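Side-chain contacts in ADP-ribosylglycohydrolase (Thermus thermophilus, PDB 2YZV), which is a largely helical member of the ADP-ribosylglycohydrolase family and carries two bound magnesium ions: residues E67-Q71 with R72-P76; H159-R162 with E163-E166; T168-L171 with A172-R176; G181-K184 with E185-L188; Y267-G270 with A271-G274. All coordinates share one frame; numbering follows the deposited sequence.

Interaction 1: residues E67-Q71 with R72-P76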
loop_
_atom_site.group_PDB
_atom_site.type_symbol
_atom_site.label_atom_id
_atom_site.label_comp_id
_atom_site.label_asym_id
_atom_site.label_seq_id
_atom_site.Cartn_x
_atom_site.Cartn_y
_atom_site.Cartn_z
ATOM N N GLU A 67 5.573 -10.000 8.991
ATOM C CA GLU A 67 6.003 -11.022 9.938
ATOM C C GLU A 67 5.662 -12.422 9.445
ATOM O O GLU A 67 6.439 -13.356 9.637
ATOM C CB GLU A 67 5.377 -10.774 11.313
ATOM C CG GLU A 67 5.765 -9.433 11.916
ATOM C CD GLU A 67 5.567 -9.382 13.417
ATOM O OE1 GLU A 67 4.460 -9.715 13.890
ATOM O OE2 GLU A 67 6.523 -9.002 14.125
ATOM N N SER A 68 4.506 -12.569 8.808
ATOM C CA SER A 68 4.095 -13.868 8.285
ATOM C C SER A 68 5.071 -14.364 7.217
ATOM O O SER A 68 5.479 -15.528 7.226
ATOM C CB SER A 68 2.685 -13.778 7.695
ATOM O OG SER A 68 2.224 -15.049 7.259
ATOM N N LEU A 69 5.448 -13.477 6.298
ATOM C CA LEU A 69 6.367 -13.831 5.219
ATOM C C LEU A 69 7.736 -14.251 5.746
ATOM O O LEU A 69 8.333 -15.214 5.262
ATOM C CB LEU A 69 6.530 -12.648 4.256
ATOM C CG LEU A 69 5.276 -12.257 3.468
ATOM C CD1 LEU A 69 5.503 -10.941 2.736
ATOM C CD2 LEU A 69 4.930 -13.363 2.488
ATOM N N LEU A 70 8.229 -13.525 6.742
ATOM C CA LEU A 70 9.531 -13.825 7.317
ATOM C C LEU A 70 9.544 -15.111 8.131
ATOM O O LEU A 70 10.567 -15.792 8.198
ATOM C CB LEU A 70 9.999 -12.661 8.193
ATOM C CG LEU A 70 10.338 -11.362 7.452
ATOM C CD1 LEU A 70 10.600 -10.250 8.456
ATOM C CD2 LEU A 70 11.552 -11.580 6.555
ATOM N N GLN A 71 8.414 -15.453 8.743
ATOM C CA GLN A 71 8.354 -16.659 9.565
ATOM C C GLN A 71 7.977 -17.936 8.817
ATOM O O GLN A 71 8.298 -19.035 9.272
ATOM C CB GLN A 71 7.387 -16.460 10.735
ATOM C CG GLN A 71 7.565 -17.487 11.847
ATOM C CD GLN A 71 6.508 -17.377 12.928
ATOM O OE1 GLN A 71 5.339 -17.688 12.703
ATOM N NE2 GLN A 71 6.915 -16.929 14.111
ATOM N N ARG A 72 7.300 -17.815 7.680
ATOM C CA ARG A 72 6.920 -19.017 6.945
ATOM C C ARG A 72 6.624 -18.847 5.462
ATOM O O ARG A 72 5.750 -19.523 4.918
ATOM C CB ARG A 72 5.732 -19.683 7.638
ATOM C CG ARG A 72 4.589 -18.747 7.955
ATOM C CD ARG A 72 4.029 -19.057 9.333
ATOM N NE ARG A 72 3.581 -20.442 9.448
ATOM C CZ ARG A 72 3.090 -20.979 10.560
ATOM N NH1 ARG A 72 2.983 -20.247 11.662
ATOM N NH2 ARG A 72 2.710 -22.249 10.574
ATOM N N GLY A 73 7.372 -17.963 4.808
ATOM C CA GLY A 73 7.183 -17.736 3.387
ATOM C C GLY A 73 5.768 -17.302 3.065
ATOM O O GLY A 73 5.119 -16.648 3.882
ATOM N N PHE A 74 5.286 -17.666 1.879
ATOM C CA PHE A 74 3.937 -17.293 1.476
ATOM C C PHE A 74 2.936 -18.307 2.015
ATOM O O PHE A 74 2.775 -19.397 1.460
ATOM C CB PHE A 74 3.830 -17.223 -0.045
ATOM C CG PHE A 74 2.597 -16.518 -0.518
ATOM C CD1 PHE A 74 2.520 -15.131 -0.472
ATOM C CD2 PHE A 74 1.490 -17.238 -0.956
ATOM C CE1 PHE A 74 1.357 -14.470 -0.848
ATOM C CE2 PHE A 74 0.322 -16.587 -1.335
ATOM C CZ PHE A 74 0.253 -15.197 -1.281
ATOM N N ASP A 75 2.257 -17.930 3.092
ATOM C CA ASP A 75 1.295 -18.797 3.758
ATOM C C ASP A 75 0.032 -18.009 4.116
ATOM O O ASP A 75 -0.064 -17.437 5.202
ATOM C CB ASP A 75 1.966 -19.361 5.019
ATOM C CG ASP A 75 1.097 -20.347 5.772
ATOM O OD1 ASP A 75 1.615 -20.957 6.735
ATOM O OD2 ASP A 75 -0.085 -20.514 5.419
ATOM N N PRO A 76 -0.951 -17.964 3.197
ATOM C CA PRO A 76 -2.203 -17.236 3.435
ATOM C C PRO A 76 -2.922 -17.643 4.719
ATOM O O PRO A 76 -3.534 -16.809 5.384
ATOM C CB PRO A 76 -3.024 -17.545 2.185
ATOM C CG PRO A 76 -1.969 -17.631 1.127
ATOM C CD PRO A 76 -0.909 -18.482 1.818
HETATM O O HOH W 1 2.842 -15.454 4.579
#
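Leu69 and Gly73 meet at the C-terminal end of helix 57-72, where Gly73, with its positive phi, breaks the helix and sends the chain to the N-cap of the next one at Asp75. The inner part is close-knit. Arg72 N bonds to Ser68 O (3.0 Å), and a weaker, more bent bond joins Gly73 N to Leu69 O. Gly73 then turns its own carbonyl back, so that Leu69 CA lies 3.4 Å from Gly73 O with an almost straight C-H...O geometry (171°). Leu69 has CG beside its backbone N (chi1 -66°); CD2 lies 3.6 Å from Gly73 O and meets the Phe74 ring obliquely, 4.2 Å from Phe74 CD1. Leu69 touches Leu293, and Phe74 packs on helix 147-156.

The outer side, formed by the exposed residues Gln71 and Arg72, is looser. Their side chains run alongside each other in the same direction, with amide and guanidinium planes 59° apart and Gln71 OE1 3.6 Å from Arg72 NH1. Arg72 bends at chi2 and chi3 towards the next helix, bringing NE to a salt bridge with Asp75 OD1 (3.4 Å), while NH1 pairs with Asp78. Asp78 also bonds to Ser68 OG. One water links the helix end to the turn: it donates to both Ser68 OG (2.8 Å) and Gly73 O and accepts from Asp75 N (2.9 Å).

Interaction 2: residues H159-R162 with E163-E166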
loop_
_atom_site.group_PDB
_atom_site.type_symbol
_atom_site.label_atom_id
_atom_site.label_comp_id
_atom_site.label_asym_id
_atom_site.label_seq_id
_atom_site.Cartn_x
_atom_site.Cartn_y
_atom_site.Cartn_z
ATOM N N HIS A 159 -10.316 -9.773 0.038
ATOM C CA HIS A 159 -11.100 -9.155 -1.031
ATOM C C HIS A 159 -11.188 -10.065 -2.245
ATOM O O HIS A 159 -10.179 -10.622 -2.685
ATOM C CB HIS A 159 -10.467 -7.824 -1.451
ATOM C CG HIS A 159 -10.497 -6.776 -0.384
ATOM N ND1 HIS A 159 -9.845 -6.919 0.821
ATOM C CD2 HIS A 159 -11.117 -5.573 -0.335
ATOM C CE1 HIS A 159 -10.063 -5.852 1.568
ATOM N NE2 HIS A 159 -10.831 -5.019 0.890
ATOM N N GLY A 160 -12.388 -10.194 -2.807
ATOM C CA GLY A 160 -12.560 -11.066 -3.956
ATOM C C GLY A 160 -13.057 -10.445 -5.250
ATOM O O GLY A 160 -13.206 -11.153 -6.244
ATOM N N ALA A 161 -13.320 -9.140 -5.253
ATOM C CA ALA A 161 -13.798 -8.474 -6.464
ATOM C C ALA A 161 -12.707 -8.440 -7.531
ATOM O O ALA A 161 -11.545 -8.155 -7.238
ATOM C CB ALA A 161 -14.260 -7.052 -6.139
ATOM N N ARG A 162 -13.092 -8.717 -8.772
ATOM C CA ARG A 162 -12.149 -8.733 -9.883
ATOM C C ARG A 162 -11.238 -7.513 -9.940
ATOM O O ARG A 162 -10.021 -7.649 -10.072
ATOM C CB ARG A 162 -12.890 -8.842 -11.217
ATOM C CG ARG A 162 -11.955 -8.824 -12.413
ATOM C CD ARG A 162 -12.698 -8.696 -13.729
ATOM N NE ARG A 162 -11.769 -8.777 -14.852
ATOM C CZ ARG A 162 -12.103 -8.582 -16.121
ATOM N NH1 ARG A 162 -13.356 -8.287 -16.446
ATOM N NH2 ARG A 162 -11.181 -8.688 -17.068
ATOM N N GLU A 163 -11.825 -6.323 -9.851
ATOM C CA GLU A 163 -11.033 -5.103 -9.941
ATOM C C GLU A 163 -10.053 -4.911 -8.796
ATOM O O GLU A 163 -9.025 -4.262 -8.973
ATOM C CB GLU A 163 -11.937 -3.865 -10.072
ATOM C CG GLU A 163 -12.928 -3.657 -8.938
ATOM C CD GLU A 163 -14.286 -4.271 -9.226
ATOM O OE1 GLU A 163 -14.355 -5.501 -9.428
ATOM O OE2 GLU A 163 -15.289 -3.518 -9.248
ATOM N N ALA A 164 -10.361 -5.462 -7.626
ATOM C CA ALA A 164 -9.451 -5.338 -6.491
ATOM C C ALA A 164 -8.271 -6.277 -6.703
ATOM O O ALA A 164 -7.124 -5.918 -6.439
ATOM C CB ALA A 164 -10.166 -5.674 -5.191
ATOM N N LEU A 165 -8.552 -7.484 -7.184
ATOM C CA LEU A 165 -7.487 -8.441 -7.441
ATOM C C LEU A 165 -6.548 -7.899 -8.521
ATOM O O LEU A 165 -5.329 -7.942 -8.372
ATOM C CB LEU A 165 -8.078 -9.787 -7.879
ATOM C CG LEU A 165 -9.039 -10.408 -6.863
ATOM C CD1 LEU A 165 -9.431 -11.805 -7.319
ATOM C CD2 LEU A 165 -8.385 -10.475 -5.489
ATOM N N GLU A 166 -7.119 -7.370 -9.601
ATOM C CA GLU A 166 -6.304 -6.839 -10.691
ATOM C C GLU A 166 -5.529 -5.588 -10.279
ATOM O O GLU A 166 -4.392 -5.392 -10.704
ATOM C CB GLU A 166 -7.180 -6.530 -11.906
ATOM C CG GLU A 166 -7.882 -7.750 -12.476
ATOM C CD GLU A 166 -8.785 -7.409 -13.641
ATOM O OE1 GLU A 166 -9.272 -6.263 -13.691
ATOM O OE2 GLU A 166 -9.015 -8.291 -14.495
#
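Arg162 and Glu166, one helical turn apart, are joined by a salt bridge on the first turn of helix 162-179. Arg162 reaches out fully extended, starting with CG anti to the backbone N (chi1 178°), while Glu166 sets off with CG beside its own backbone N; the two chains cross obliquely. Arg162 NE donates to Glu166 OE2 at 2.8 Å; NH2 adds a weak bond to the same oxygen. OE2 is approached from above the carboxylate plane, and the two flat groups are turned 65° against each other. The other oxygen, OE1, accepts from the backbone N of His199, so both oxygens of this buried carboxylate have partners. Glu163 bends sharply at chi2, folding its polar end back until OE1 lies 3.6 Å from Ala161 CB; its OE2 bonds to Tyr220 OH.

Backbone bonds start the helix. Ala161 O accepts from Leu165 N at 3.1 Å and, more weakly, from Ala164 N, and Arg162 O accepts from Glu166 N at 3.0 Å.

Van der Waals contacts, several of them against backbone carbonyls, lie round these bonds. Leu165 CD2 lies 3.3 Å from His159 O and its CG packs on Ala161 O, so the side chain covers the incoming loop. Ala164 CB approaches two side chains of that loop, His159 CB at 4.3 Å and Ala161 CB at 4.4 Å.

Together these features make up a helix N-terminus, with Ala161 at the N-cap and an i to i+4 arginine-glutamate pair spanning the first turn.

Interaction 3: residues T168-L171 with A172-R176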
loop_
_atom_site.group_PDB
_atom_site.type_symbol
_atom_site.label_atom_id
_atom_site.label_comp_id
_atom_site.label_asym_id
_atom_site.label_seq_id
_atom_site.Cartn_x
_atom_site.Cartn_y
_atom_site.Cartn_z
ATOM N N THR A 168 -4.371 -4.996 -7.432
ATOM C CA THR A 168 -3.274 -5.470 -6.601
ATOM C C THR A 168 -2.136 -5.963 -7.491
ATOM O O THR A 168 -0.962 -5.717 -7.205
ATOM C CB THR A 168 -3.740 -6.600 -5.658
ATOM O OG1 THR A 168 -4.819 -6.118 -4.845
ATOM C CG2 THR A 168 -2.591 -7.048 -4.750
ATOM N N GLU A 169 -2.483 -6.651 -8.574
ATOM C CA GLU A 169 -1.469 -7.148 -9.498
ATOM C C GLU A 169 -0.734 -5.978 -10.146
ATOM O O GLU A 169 0.488 -6.020 -10.317
ATOM C CB GLU A 169 -2.111 -8.029 -10.571
ATOM C CG GLU A 169 -2.806 -9.258 -10.005
ATOM C CD GLU A 169 -3.479 -10.093 -11.074
ATOM O OE1 GLU A 169 -4.051 -9.502 -12.014
ATOM O OE2 GLU A 169 -3.447 -11.337 -10.969
ATOM N N VAL A 170 -1.477 -4.934 -10.501
ATOM C CA VAL A 170 -0.880 -3.755 -11.115
ATOM C C VAL A 170 0.072 -3.083 -10.123
ATOM O O VAL A 170 1.177 -2.689 -10.492
ATOM C CB VAL A 170 -1.964 -2.743 -11.590
ATOM C CG1 VAL A 170 -1.307 -1.455 -12.069
ATOM C CG2 VAL A 170 -2.778 -3.356 -12.734
ATOM N N LEU A 171 -0.332 -2.967 -8.857
ATOM C CA LEU A 171 0.549 -2.346 -7.872
ATOM C C LEU A 171 1.782 -3.220 -7.628
ATOM O O LEU A 171 2.875 -2.707 -7.413
ATOM C CB LEU A 171 -0.192 -2.087 -6.551
ATOM C CG LEU A 171 0.614 -1.337 -5.480
ATOM C CD1 LEU A 171 1.033 0.031 -6.002
ATOM C CD2 LEU A 171 -0.230 -1.175 -4.224
ATOM N N ALA A 172 1.612 -4.537 -7.667
ATOM C CA ALA A 172 2.746 -5.431 -7.464
ATOM C C ALA A 172 3.767 -5.173 -8.569
ATOM O O ALA A 172 4.968 -5.089 -8.310
ATOM C CB ALA A 172 2.284 -6.887 -7.488
ATOM N N TRP A 173 3.283 -5.033 -9.799
ATOM C CA TRP A 173 4.163 -4.773 -10.936
ATOM C C TRP A 173 4.863 -3.427 -10.744
ATOM O O TRP A 173 6.076 -3.317 -10.918
ATOM C CB TRP A 173 3.359 -4.748 -12.239
ATOM C CG TRP A 173 4.210 -4.483 -13.447
ATOM C CD1 TRP A 173 4.951 -5.399 -14.141
ATOM C CD2 TRP A 173 4.454 -3.215 -14.069
ATOM N NE1 TRP A 173 5.641 -4.779 -15.156
ATOM C CE2 TRP A 173 5.355 -3.440 -15.136
ATOM C CE3 TRP A 173 4.000 -1.909 -13.831
ATOM C CZ2 TRP A 173 5.811 -2.410 -15.963
ATOM C CZ3 TRP A 173 4.455 -0.880 -14.655
ATOM C CH2 TRP A 173 5.354 -1.142 -15.710
ATOM N N LEU A 174 4.089 -2.408 -10.380
ATOM C CA LEU A 174 4.635 -1.074 -10.161
ATOM C C LEU A 174 5.742 -1.073 -9.117
ATOM O O LEU A 174 6.800 -0.471 -9.319
ATOM C CB LEU A 174 3.529 -0.111 -9.715
ATOM C CG LEU A 174 2.563 0.356 -10.804
ATOM C CD1 LEU A 174 1.341 0.999 -10.160
ATOM C CD2 LEU A 174 3.267 1.343 -11.730
ATOM N N LEU A 175 5.501 -1.743 -7.995
ATOM C CA LEU A 175 6.501 -1.778 -6.943
ATOM C C LEU A 175 7.754 -2.527 -7.379
ATOM O O LEU A 175 8.860 -2.071 -7.118
ATOM C CB LEU A 175 5.921 -2.393 -5.665
ATOM C CG LEU A 175 4.798 -1.578 -5.009
ATOM C CD1 LEU A 175 4.430 -2.222 -3.682
ATOM C CD2 LEU A 175 5.252 -0.134 -4.784
ATOM N N ARG A 176 7.586 -3.664 -8.046
ATOM C CA ARG A 176 8.748 -4.425 -8.503
ATOM C C ARG A 176 9.597 -3.570 -9.441
ATOM O O ARG A 176 10.815 -3.477 -9.281
ATOM C CB ARG A 176 8.321 -5.699 -9.237
ATOM C CG ARG A 176 9.503 -6.587 -9.639
ATOM C CD ARG A 176 9.061 -7.727 -10.538
ATOM N NE ARG A 176 8.686 -7.241 -11.863
ATOM C CZ ARG A 176 8.065 -7.975 -12.780
ATOM N NH1 ARG A 176 7.742 -9.232 -12.513
ATOM N NH2 ARG A 176 7.777 -7.454 -13.965
#
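Val170 and Leu174 lie side by side along one flank of helix 162-179, pointing the same way, with Val170 CG1 against Leu174 CD1 at 4.1 Å. The CG1 branch stands anti to the backbone N (chi1 173°), which turns it towards the following turn of the helix. The CD1 methyl of Leu171 forms the next bump: it reaches Leu174 CD1 at 4.3 Å and Leu175 CG at 4.2 Å, settling in the notch between these two leucines. Both of them, with CG beside the backbone N, lean back over the preceding turn and lie on its carbonyls. Leu174 CG rests 3.4 Å from Val170 O, and Leu175 CG 3.3 Å from Leu171 O.

Ala172 offers a low spot by contrast, its CB lying 3.5 Å from Thr168 O and no further from Glu169 O. Trp173 touches the preceding turn through CB, near Val170 O, before its indole swings away. Regular i to i+4 bonds hold the backbone, such as Leu174 N to Val170 O at 2.9 Å.

Around the helix, Thr168 and the hollow at Ala172 meet Ala151 of helix 147-156, while Leu171, Leu174 and Leu175 press on helix 252-267. The Trp173 indole makes an edge-to-face contact with Phe193, in the loop after helix 184-189. This largely buried part of the helix is packed among helices and loops, with no strands nearby.

Interaction 4: residues G181-K184 with E185-L188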
loop_
_atom_site.group_PDB
_atom_site.type_symbol
_atom_site.label_atom_id
_atom_site.label_comp_id
_atom_site.label_asym_id
_atom_site.label_seq_id
_atom_site.Cartn_x
_atom_site.Cartn_y
_atom_site.Cartn_z
ATOM N N GLY A 181 14.568 0.301 -10.213
ATOM C CA GLY A 181 15.054 1.527 -10.811
ATOM C C GLY A 181 14.357 2.035 -12.055
ATOM O O GLY A 181 14.867 2.943 -12.714
ATOM N N ALA A 182 13.201 1.474 -12.386
ATOM C CA ALA A 182 12.475 1.923 -13.568
ATOM C C ALA A 182 12.105 3.399 -13.421
ATOM O O ALA A 182 11.753 3.858 -12.333
ATOM C CB ALA A 182 11.215 1.083 -13.766
ATOM N N PRO A 183 12.186 4.165 -14.520
ATOM C CA PRO A 183 11.857 5.592 -14.487
ATOM C C PRO A 183 10.358 5.860 -14.359
ATOM O O PRO A 183 9.534 5.016 -14.723
ATOM C CB PRO A 183 12.437 6.104 -15.804
ATOM C CG PRO A 183 12.220 4.952 -16.720
ATOM C CD PRO A 183 12.629 3.757 -15.865
ATOM N N LYS A 184 10.021 7.033 -13.830
ATOM C CA LYS A 184 8.625 7.414 -13.635
ATOM C C LYS A 184 7.793 7.237 -14.900
ATOM O O LYS A 184 6.665 6.749 -14.841
ATOM C CB LYS A 184 8.530 8.868 -13.151
ATOM C CG LYS A 184 7.095 9.340 -12.931
ATOM C CD LYS A 184 7.021 10.744 -12.333
ATOM C CE LYS A 184 7.487 10.773 -10.889
ATOM N NZ LYS A 184 7.215 12.102 -10.266
ATOM N N GLU A 185 8.344 7.622 -16.048
ATOM C CA GLU A 185 7.617 7.498 -17.305
ATOM C C GLU A 185 7.228 6.050 -17.612
ATOM O O GLU A 185 6.127 5.787 -18.090
ATOM C CB GLU A 185 8.448 8.068 -18.462
ATOM C CG GLU A 185 9.854 7.498 -18.545
ATOM C CD GLU A 185 10.898 8.360 -17.844
ATOM O OE1 GLU A 185 10.582 8.994 -16.810
ATOM O OE2 GLU A 185 12.052 8.392 -18.326
ATOM N N ALA A 186 8.131 5.116 -17.335
ATOM C CA ALA A 186 7.865 3.703 -17.586
ATOM C C ALA A 186 6.790 3.185 -16.635
ATOM O O ALA A 186 5.908 2.422 -17.035
ATOM C CB ALA A 186 9.147 2.893 -17.415
ATOM N N LEU A 187 6.872 3.602 -15.376
ATOM C CA LEU A 187 5.895 3.180 -14.374
ATOM C C LEU A 187 4.495 3.641 -14.757
ATOM O O LEU A 187 3.545 2.857 -14.736
ATOM C CB LEU A 187 6.282 3.739 -13.001
ATOM C CG LEU A 187 7.616 3.188 -12.480
ATOM C CD1 LEU A 187 8.086 3.983 -11.268
ATOM C CD2 LEU A 187 7.453 1.706 -12.132
ATOM N N LEU A 188 4.368 4.912 -15.123
ATOM C CA LEU A 188 3.068 5.456 -15.499
ATOM C C LEU A 188 2.531 4.916 -16.823
ATOM O O LEU A 188 1.324 4.892 -17.036
ATOM C CB LEU A 188 3.138 6.987 -15.546
ATOM C CG LEU A 188 3.529 7.638 -14.217
ATOM C CD1 LEU A 188 3.689 9.142 -14.409
ATOM C CD2 LEU A 188 2.467 7.331 -13.160
#
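Lys184 and Leu188 run side by side on helix 184-189, with Lys184 CG 3.7 Å from Leu188 CD1. This is one of several apolar contacts at the start of the helix. Ala182 CB meets Leu187 CD2 at 4.1 Å, and Pro183 CG lies 3.8 Å from Ala186 CB. Apart from these pairs, the carboxylate end of Glu185, bent at chi2 (-95°), lies across the proline ring at about a right angle, with both CD and OE2 3.4 Å from Pro183 CB.

Backbone hydrogen bonds form another group. Pro183, at the N-cap, offers its carbonyl O to Leu187 N at 3.1 Å and, in a weak bond, to Ala186 N. Lys184 O accepts from Leu188 N at 3.0 Å in a nearly straight bond (169°).

The charged end of Lys184 makes up the last group. The chain is extended as far as CD and bends at chi3, carrying NZ to the carbonyl of Phe232 and the hydroxyl of Tyr267, while the ring of Phe232 adds a cation-pi contact. Leu187 and Leu188 pack on the same aromatic side chain.

The lysine is thus divided by chemistry. Its CG packs against Leu188, and its ammonium group is held by a carbonyl, a hydroxyl and an aromatic face, a setting that would be expected to stabilise the positive charge.

Interaction 5: residues Y267-G270 with A271-G274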
loop_
_atom_site.group_PDB
_atom_site.type_symbol
_atom_site.label_atom_id
_atom_site.label_comp_id
_atom_site.label_asym_id
_atom_site.label_seq_id
_atom_site.Cartn_x
_atom_site.Cartn_y
_atom_site.Cartn_z
ATOM N N TYR A 267 11.714 7.010 -4.904
ATOM C CA TYR A 267 12.614 8.039 -4.377
ATOM C C TYR A 267 13.589 7.535 -3.315
ATOM O O TYR A 267 14.664 8.116 -3.124
ATOM C CB TYR A 267 11.803 9.195 -3.789
ATOM C CG TYR A 267 10.942 9.948 -4.777
ATOM C CD1 TYR A 267 11.514 10.720 -5.792
ATOM C CD2 TYR A 267 9.552 9.929 -4.670
ATOM C CE1 TYR A 267 10.720 11.459 -6.668
ATOM C CE2 TYR A 267 8.751 10.662 -5.539
ATOM C CZ TYR A 267 9.339 11.427 -6.532
ATOM O OH TYR A 267 8.543 12.176 -7.366
ATOM N N GLY A 268 13.209 6.473 -2.611
ATOM C CA GLY A 268 14.069 5.916 -1.580
ATOM C C GLY A 268 13.878 6.538 -0.208
ATOM O O GLY A 268 13.401 7.665 -0.085
ATOM N N LEU A 269 14.262 5.796 0.828
ATOM C CA LEU A 269 14.133 6.251 2.209
ATOM C C LEU A 269 14.790 7.607 2.461
ATOM O O LEU A 269 14.243 8.446 3.174
ATOM C CB LEU A 269 14.744 5.218 3.163
ATOM C CG LEU A 269 14.564 5.517 4.654
ATOM C CD1 LEU A 269 13.098 5.342 5.039
ATOM C CD2 LEU A 269 15.438 4.589 5.476
ATOM N N GLY A 270 15.965 7.812 1.873
ATOM C CA GLY A 270 16.676 9.063 2.069
ATOM C C GLY A 270 15.943 10.301 1.586
ATOM O O GLY A 270 16.249 11.412 2.027
ATOM N N ALA A 271 14.973 10.114 0.691
ATOM C CA ALA A 271 14.207 11.223 0.136
ATOM C C ALA A 271 12.960 11.568 0.945
ATOM O O ALA A 271 12.316 12.588 0.697
ATOM C CB ALA A 271 13.818 10.912 -1.308
ATOM N N ILE A 272 12.613 10.716 1.905
ATOM C CA ILE A 272 11.447 10.971 2.746
ATOM C C ILE A 272 11.846 11.947 3.853
ATOM O O ILE A 272 12.869 11.757 4.514
ATOM C CB ILE A 272 10.926 9.666 3.390
ATOM C CG1 ILE A 272 10.538 8.664 2.297
ATOM C CG2 ILE A 272 9.743 9.972 4.298
ATOM C CD1 ILE A 272 10.045 7.324 2.823
ATOM N N PRO A 273 11.051 13.012 4.063
ATOM C CA PRO A 273 11.360 13.999 5.105
ATOM C C PRO A 273 11.764 13.356 6.425
ATOM O O PRO A 273 11.025 12.544 6.985
ATOM C CB PRO A 273 10.059 14.787 5.219
ATOM C CG PRO A 273 9.585 14.816 3.808
ATOM C CD PRO A 273 9.822 13.387 3.339
ATOM N N GLY A 274 12.944 13.724 6.918
ATOM C CA GLY A 274 13.429 13.166 8.165
ATOM C C GLY A 274 12.487 13.348 9.339
ATOM O O GLY A 274 12.341 12.444 10.165
HETATM O O HOH W 2 15.349 11.498 5.155
#
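Tyr267, the last residue of helix 252-267, meets Ala271 within the 3-10 turn that follows: their CB atoms are 3.6 Å apart, and Ala271 CB also lies 3.4 Å from Tyr267 O. With CG beside its backbone N (chi1 -63°), the tyrosine carries its ring away from the turn, where the side chain touches Phe238, so that the contact with Ala271 rests on the base of the side chain.

Gly268 follows with positive phi and takes the chain out of the helix. Its carbonyl O accepts from Ala271 N at 3.0 Å, the donor standing 52° above the carbonyl plane.

Leu269 acts through both backbone and side chain. Leu269 O receives Ile272 N at 3.1 Å, again from well above the plane (59°), and Ile272 CB sits 3.5 Å from the same oxygen. Further out, Leu269 CD1 comes to 4.3 Å from Ile272 CD1. Both side chains also touch Leu277, and Leu269 packs on Leu12 and Leu16 of helix 4-26; this is the more buried side of the turn.

Gly270 lies at the exposed side. Its N bonds to Asp9 OD2, and its O is linked by a water to Ile272 O, the water being 2.6 Å from the latter.

Two successive i to i+3 bonds, both received above the carbonyl plane, mark a short 3-10 turn. It connects helix 252-267 to Pro273, the N-cap of helix 274-279.

All five contacts are local and follow one another along the chain; none nests within or crosses another. Interaction 1 closes the bend from helix 57-72 to helix 76-89. Interaction 2 opens helix 162-179, and interaction 3 continues along that same helix, their centres about 14 Å apart. Interaction 4 starts the next helix, 184-189, which folds back on its predecessor: Leu174 CD2 lies 3.4 Å from Leu187 O. Interaction 5, between helices 252-267 and 274-279, joins this group through a probable hydrogen bond from interaction 4, with Lys184 NZ 3.2 Å from Tyr267 OH. Interactions 2 and 5 lie on opposite sides of the chain's centre, about 31 Å apart between centres.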